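Local coordinates for protein alginase (Pseudoalteromonas, PDB 4Q8K) that probably cleaves the polysaccharide alginate by beta-elimination, as a polysaccharide lyase of family 18 that carries a bound calcium ion, at residues T204-E209 / Y364-N369; V199-T204 / S313-K318. All blocks are in the same frame, centred on the assembly; numbering follows the deposited sequence.

Contact 1: residues T204-E209 / Y364-N369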
loop_
_atom_site.group_PDB
_atom_site.type_symbol
_atom_site.label_atom_id
_atom_site.label_comp_id
_atom_site.label_asym_id
_atom_site.label_seq_id
_atom_site.Cartn_x
_atom_site.Cartn_y
_atom_site.Cartn_z
ATOM N N THR A 204 2.642 -18.596 -7.138
ATOM C CA THR A 204 2.481 -17.657 -8.232
ATOM C C THR A 204 3.697 -16.884 -8.609
ATOM O O THR A 204 4.520 -16.608 -7.799
ATOM C CB THR A 204 1.438 -16.542 -7.965
ATOM O OG1 THR A 204 1.743 -15.865 -6.756
ATOM C CG2 THR A 204 0.114 -17.097 -7.834
ATOM N N TYR A 205 3.710 -16.445 -9.848
ATOM C CA TYR A 205 4.630 -15.448 -10.309
ATOM C C TYR A 205 3.802 -14.195 -10.624
ATOM O O TYR A 205 2.998 -14.218 -11.492
ATOM C CB TYR A 205 5.426 -15.936 -11.531
ATOM C CG TYR A 205 6.347 -14.902 -12.083
ATOM C CD1 TYR A 205 7.588 -14.688 -11.541
ATOM C CD2 TYR A 205 5.959 -14.114 -13.116
ATOM C CE1 TYR A 205 8.411 -13.729 -12.033
ATOM C CE2 TYR A 205 6.775 -13.149 -13.600
ATOM C CZ TYR A 205 7.995 -12.971 -13.052
ATOM O OH TYR A 205 8.769 -12.004 -13.548
ATOM N N GLU A 206 3.995 -13.131 -9.861
ATOM C CA GLU A 206 3.288 -11.877 -10.070
ATOM C C GLU A 206 4.221 -10.725 -10.256
ATOM O O GLU A 206 5.208 -10.626 -9.594
ATOM C CB GLU A 206 2.522 -11.442 -8.856
ATOM C CG GLU A 206 1.551 -12.357 -8.275
ATOM C CD GLU A 206 1.081 -11.829 -6.927
ATOM O OE1 GLU A 206 0.132 -11.063 -6.940
ATOM O OE2 GLU A 206 1.665 -12.207 -5.918
ATOM N N VAL A 207 3.830 -9.821 -11.119
ATOM C CA VAL A 207 4.565 -8.588 -11.305
ATOM C C VAL A 207 3.568 -7.440 -11.299
ATOM O O VAL A 207 2.600 -7.454 -12.067
ATOM C CB VAL A 207 5.301 -8.576 -12.654
ATOM C CG1 VAL A 207 5.997 -7.241 -12.870
ATOM C CG2 VAL A 207 6.303 -9.736 -12.735
ATOM N N PHE A 208 3.786 -6.461 -10.423
ATOM C CA PHE A 208 3.005 -5.235 -10.446
ATOM C C PHE A 208 3.969 -4.084 -10.664
ATOM O O PHE A 208 5.004 -3.998 -9.999
ATOM C CB PHE A 208 2.237 -5.039 -9.132
ATOM C CG PHE A 208 1.511 -3.715 -9.039
ATOM C CD1 PHE A 208 0.226 -3.585 -9.522
ATOM C CD2 PHE A 208 2.118 -2.604 -8.458
ATOM C CE1 PHE A 208 -0.455 -2.366 -9.431
ATOM C CE2 PHE A 208 1.460 -1.392 -8.372
ATOM C CZ PHE A 208 0.165 -1.273 -8.859
ATOM N N GLU A 209 3.645 -3.221 -11.620
ATOM C CA GLU A 209 4.428 -2.023 -11.855
ATOM C C GLU A 209 3.492 -0.845 -12.043
ATOM O O GLU A 209 2.426 -0.984 -12.641
ATOM C CB GLU A 209 5.339 -2.180 -13.076
ATOM C CG GLU A 209 6.288 -0.999 -13.278
ATOM C CD GLU A 209 7.506 -1.336 -14.122
ATOM O OE1 GLU A 209 7.562 -2.441 -14.705
ATOM O OE2 GLU A 209 8.419 -0.485 -14.191
ATOM N N TYR A 364 -0.053 -5.444 -14.459
ATOM C CA TYR A 364 -0.121 -6.535 -13.526
ATOM C C TYR A 364 -0.162 -7.842 -14.271
ATOM O O TYR A 364 -0.935 -8.005 -15.154
ATOM C CB TYR A 364 -1.339 -6.440 -12.608
ATOM C CG TYR A 364 -1.394 -7.529 -11.614
ATOM C CD1 TYR A 364 -0.589 -7.539 -10.509
ATOM C CD2 TYR A 364 -2.237 -8.584 -11.792
ATOM C CE1 TYR A 364 -0.658 -8.560 -9.601
ATOM C CE2 TYR A 364 -2.300 -9.609 -10.910
ATOM C CZ TYR A 364 -1.516 -9.610 -9.818
ATOM O OH TYR A 364 -1.590 -10.668 -8.982
ATOM N N THR A 365 0.709 -8.755 -13.902
ATOM C CA THR A 365 0.648 -10.101 -14.435
ATOM C C THR A 365 0.665 -11.097 -13.326
ATOM O O THR A 365 1.295 -10.902 -12.330
ATOM C CB THR A 365 1.818 -10.427 -15.381
ATOM O OG1 THR A 365 2.984 -10.605 -14.615
ATOM C CG2 THR A 365 2.063 -9.369 -16.352
ATOM N N ARG A 366 -0.031 -12.194 -13.563
ATOM C CA ARG A 366 -0.207 -13.230 -12.605
ATOM C C ARG A 366 -0.232 -14.594 -13.286
ATOM O O ARG A 366 -1.053 -14.842 -14.113
ATOM C CB ARG A 366 -1.532 -13.032 -11.911
ATOM C CG ARG A 366 -1.890 -14.046 -10.875
ATOM C CD ARG A 366 -3.302 -13.788 -10.371
ATOM N NE ARG A 366 -3.633 -14.675 -9.285
ATOM C CZ ARG A 366 -3.235 -14.501 -8.048
ATOM N NH1 ARG A 366 -2.516 -13.465 -7.746
ATOM N NH2 ARG A 366 -3.556 -15.358 -7.134
ATOM N N GLU A 367 0.717 -15.439 -12.939
ATOM C CA GLU A 367 0.730 -16.833 -13.363
ATOM C C GLU A 367 0.839 -17.807 -12.218
ATOM O O GLU A 367 1.655 -17.684 -11.351
ATOM C CB GLU A 367 1.818 -17.105 -14.394
ATOM C CG GLU A 367 3.091 -16.336 -14.219
ATOM C CD GLU A 367 3.525 -15.619 -15.477
ATOM O OE1 GLU A 367 2.666 -15.103 -16.196
ATOM O OE2 GLU A 367 4.734 -15.581 -15.747
ATOM N N THR A 368 -0.005 -18.810 -12.233
ATOM C CA THR A 368 -0.084 -19.722 -11.118
ATOM C C THR A 368 0.485 -21.105 -11.460
ATOM O O THR A 368 0.468 -21.516 -12.603
ATOM C CB THR A 368 -1.531 -19.844 -10.643
ATOM O OG1 THR A 368 -2.112 -18.551 -10.608
ATOM C CG2 THR A 368 -1.573 -20.408 -9.279
ATOM N N ASN A 369 0.972 -21.814 -10.451
ATOM C CA ASN A 369 1.632 -23.102 -10.645
ATOM C C ASN A 369 1.270 -24.061 -9.528
ATOM O O ASN A 369 0.087 -23.955 -9.072
ATOM C CB ASN A 369 3.139 -22.910 -10.726
ATOM C CG ASN A 369 3.840 -24.033 -11.454
ATOM O OD1 ASN A 369 3.865 -25.157 -10.978
ATOM N ND2 ASN A 369 4.437 -23.726 -12.600
HETATM O O HOH W 1 -1.738 -12.287 -5.105
#
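Tyr-364 reaches Glu-206 diagonally between antiparallel strands 204-209 and 364-368, neighbours in one sheet of the lyase's beta-sandwich, a concanavalin-like jelly roll. Its CG, anti to the backbone N (chi1 -178°), lies like CB beside Val-207 O. CD1 is 3.6 Å from Val-207 O and 4.0 Å from Phe-208 CB, the two side chains crossing at about a right angle. CE1 and CZ bring the ring edge to Glu-206 OE1, near the ring plane. At the tip, OH donates to the anti lone pair of Glu-206 OE1 over 2.7 Å, with carboxylate and ring planes 83° apart. Arg-366 NH1 donates to Tyr-364 OH at 3.2 Å, in the guanidinium plane. Its ion pair with Glu-206 is long, but water 1 bridges NH1 and OE1, and NH2 is held by Leu-197 O. On the face carrying Tyr-205 and Val-207, Glu-367 OE2 comes within 3.3 Å of Tyr-205 CD2. Paired backbone bonds join Tyr-205 to Glu-367 and Val-207 to Thr-365. A phenylalanine in place of Tyr-364 would probably leave Glu-206 OE1 without its short bond and Arg-366 NH1 without its hydroxyl acceptor. With OE2 bonded to His-227 and Asn-291, the Glu-206 carboxylate is gripped at both oxygens and probably kept from turning.

Contact 2: residues V199-T204 / S313-K318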
loop_
_atom_site.group_PDB
_atom_site.type_symbol
_atom_site.label_atom_id
_atom_site.label_comp_id
_atom_site.label_asym_id
_atom_site.label_seq_id
_atom_site.Cartn_x
_atom_site.Cartn_y
_atom_site.Cartn_z
ATOM N N VAL A 199 -3.893 -18.170 -3.892
ATOM C CA VAL A 199 -3.127 -19.378 -3.635
ATOM C C VAL A 199 -1.917 -19.002 -2.789
ATOM O O VAL A 199 -1.816 -17.871 -2.311
ATOM C CB VAL A 199 -2.682 -20.058 -4.942
ATOM C CG1 VAL A 199 -3.901 -20.647 -5.674
ATOM C CG2 VAL A 199 -1.932 -19.067 -5.830
ATOM N N ALA A 200 -1.004 -19.940 -2.588
ATOM C CA ALA A 200 0.166 -19.672 -1.757
ATOM C C ALA A 200 1.099 -18.675 -2.434
ATOM O O ALA A 200 1.103 -18.551 -3.657
ATOM C CB ALA A 200 0.899 -20.970 -1.437
ATOM N N MET A 201 1.877 -17.949 -1.640
ATOM C CA MET A 201 2.886 -17.058 -2.207
ATOM C C MET A 201 3.812 -17.841 -3.136
ATOM O O MET A 201 4.191 -17.361 -4.200
ATOM C CB MET A 201 3.708 -16.371 -1.108
ATOM C CG MET A 201 2.938 -15.272 -0.344
ATOM S SD MET A 201 2.554 -13.844 -1.371
ATOM C CE MET A 201 4.149 -13.081 -1.589
ATOM N N THR A 202 4.152 -19.056 -2.723
ATOM C CA THR A 202 5.063 -19.914 -3.475
ATOM C C THR A 202 4.432 -20.548 -4.715
ATOM O O THR A 202 5.081 -21.321 -5.418
ATOM C CB THR A 202 5.609 -21.049 -2.586
ATOM O OG1 THR A 202 4.517 -21.727 -1.952
ATOM C CG2 THR A 202 6.544 -20.491 -1.520
ATOM N N GLN A 203 3.172 -20.234 -4.984
ATOM C CA GLN A 203 2.492 -20.820 -6.128
ATOM C C GLN A 203 2.167 -19.835 -7.229
ATOM O O GLN A 203 1.457 -20.172 -8.167
ATOM C CB GLN A 203 1.218 -21.539 -5.691
ATOM C CG GLN A 203 1.474 -22.736 -4.809
ATOM C CD GLN A 203 0.196 -23.428 -4.418
ATOM O OE1 GLN A 203 -0.775 -22.778 -4.021
ATOM N NE2 GLN A 203 0.174 -24.754 -4.545
ATOM N N THR A 204 2.642 -18.596 -7.138
ATOM C CA THR A 204 2.481 -17.657 -8.232
ATOM C C THR A 204 3.697 -16.884 -8.609
ATOM O O THR A 204 4.520 -16.608 -7.799
ATOM C CB THR A 204 1.438 -16.542 -7.965
ATOM O OG1 THR A 204 1.743 -15.865 -6.756
ATOM C CG2 THR A 204 0.114 -17.097 -7.834
ATOM N N SER A 313 -0.928 -19.776 2.541
ATOM C CA SER A 313 -1.642 -20.579 1.547
ATOM C C SER A 313 -2.735 -19.839 0.769
ATOM O O SER A 313 -3.134 -20.276 -0.313
ATOM C CB SER A 313 -2.236 -21.827 2.202
ATOM O OG SER A 313 -3.211 -21.472 3.162
ATOM N N GLN A 314 -3.227 -18.732 1.319
ATOM C CA GLN A 314 -4.285 -17.966 0.663
ATOM C C GLN A 314 -3.914 -16.493 0.589
ATOM O O GLN A 314 -4.660 -15.623 1.026
ATOM C CB GLN A 314 -5.615 -18.150 1.399
ATOM C CG GLN A 314 -6.060 -19.593 1.495
ATOM C CD GLN A 314 -6.333 -20.199 0.138
ATOM O OE1 GLN A 314 -6.848 -19.532 -0.757
ATOM N NE2 GLN A 314 -5.984 -21.470 -0.025
ATOM N N SER A 315 -2.751 -16.229 0.015
ATOM C CA SER A 315 -2.185 -14.886 -0.004
ATOM C C SER A 315 -2.836 -14.032 -1.069
ATOM O O SER A 315 -3.414 -14.542 -2.022
ATOM C CB SER A 315 -0.675 -14.964 -0.260
ATOM O OG SER A 315 -0.407 -15.438 -1.571
ATOM N N TYR A 316 -2.737 -12.717 -0.919
ATOM C CA TYR A 316 -3.295 -11.835 -1.930
ATOM C C TYR A 316 -2.650 -10.466 -1.970
ATOM O O TYR A 316 -2.360 -9.870 -0.937
ATOM C CB TYR A 316 -4.824 -11.739 -1.816
ATOM C CG TYR A 316 -5.418 -11.189 -0.526
ATOM C CD1 TYR A 316 -5.357 -11.918 0.659
ATOM C CD2 TYR A 316 -6.092 -9.968 -0.512
ATOM C CE1 TYR A 316 -5.934 -11.430 1.833
ATOM C CE2 TYR A 316 -6.674 -9.486 0.653
ATOM C CZ TYR A 316 -6.588 -10.222 1.815
ATOM O OH TYR A 316 -7.163 -9.749 2.975
ATOM N N PHE A 317 -2.418 -10.002 -3.190
ATOM C CA PHE A 317 -1.834 -8.704 -3.437
ATOM C C PHE A 317 -2.907 -7.618 -3.400
ATOM O O PHE A 317 -4.031 -7.830 -3.872
ATOM C CB PHE A 317 -1.147 -8.697 -4.802
ATOM C CG PHE A 317 -0.418 -7.417 -5.111
ATOM C CD1 PHE A 317 0.723 -7.078 -4.410
ATOM C CD2 PHE A 317 -0.859 -6.574 -6.116
ATOM C CE1 PHE A 317 1.407 -5.901 -4.691
ATOM C CE2 PHE A 317 -0.190 -5.398 -6.405
ATOM C CZ PHE A 317 0.955 -5.064 -5.691
ATOM N N LYS A 318 -2.553 -6.462 -2.836
ATOM C CA LYS A 318 -3.415 -5.288 -2.863
ATOM C C LYS A 318 -2.602 -4.060 -3.222
ATOM O O LYS A 318 -1.390 -4.012 -2.981
ATOM C CB LYS A 318 -4.069 -5.051 -1.492
ATOM C CG LYS A 318 -4.548 -6.302 -0.795
ATOM C CD LYS A 318 -5.473 -5.974 0.372
ATOM C CE LYS A 318 -4.738 -5.289 1.509
ATOM N NZ LYS A 318 -5.699 -4.951 2.622
HETATM O O HOH W 2 -2.485 -15.649 -4.547
#
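Ser-315 points its side chain at the 199-204 loop, where it lies between the carbonyl of Val-199 and the thioether of Met-201. Its OG sits between the backbone N and the carbonyl carbon (chi1 67°), on the same side as the amide, and both groups donate to Val-199 O. The hydroxyl bond is 2.9 Å long and tilted only 16° from the carbonyl plane; the amide bond, from Ser-315 N to Val-199 O at 3.0 Å, comes from well above that plane. Met-201, bent at chi2 and chi3, folds its chain past the serine, with SD 3.4 Å from Ser-315 OG and CG 3.6 Å from Ser-315 CB. The loop follows strand 186-193 and makes a 3-10 turn at 201-203 before strand 204-216, while 313-315 leads into strand 316-319 of the sandwich's other sheet. Within the turn, Gln-203 folds back so that OE1 accepts from Ala-200 N at 3.2 Å, complementing the backbone bond from Gln-203 N to Ala-200 O. The Ala-200 CB packs 3.9 Å from Ser-313 CA. The Met-201 side chain also packs against Val-309, Asp-311 and, on strand 221-228, His-227. Water 2 links the two backbones, accepting from Val-199 N and donating to Ser-315 O.

Following the chain from the N terminus, strand 186-193 comes after several shorter elements; the chain then turns through 199-203 and enters strand 204-216, so the first segments of the two contacts adjoin and share Thr-204. Contact 2 closes when the chain returns at 313-318, after 108 intervening residues without helix; contact 1 closes later, at 364-369, the end of the modelled chain. The segments therefore alternate, and the two closures cross. Contact 1 joins neighbouring strands of one sheet, whereas contact 2 ties the loop leading into that sheet to the approach of strand 316-319 in the other. Phe-317 packs on Glu-206 and Phe-208 between the sheets; separately, Gln-203 O probably accepts a hydrogen bond from Asn-369 N.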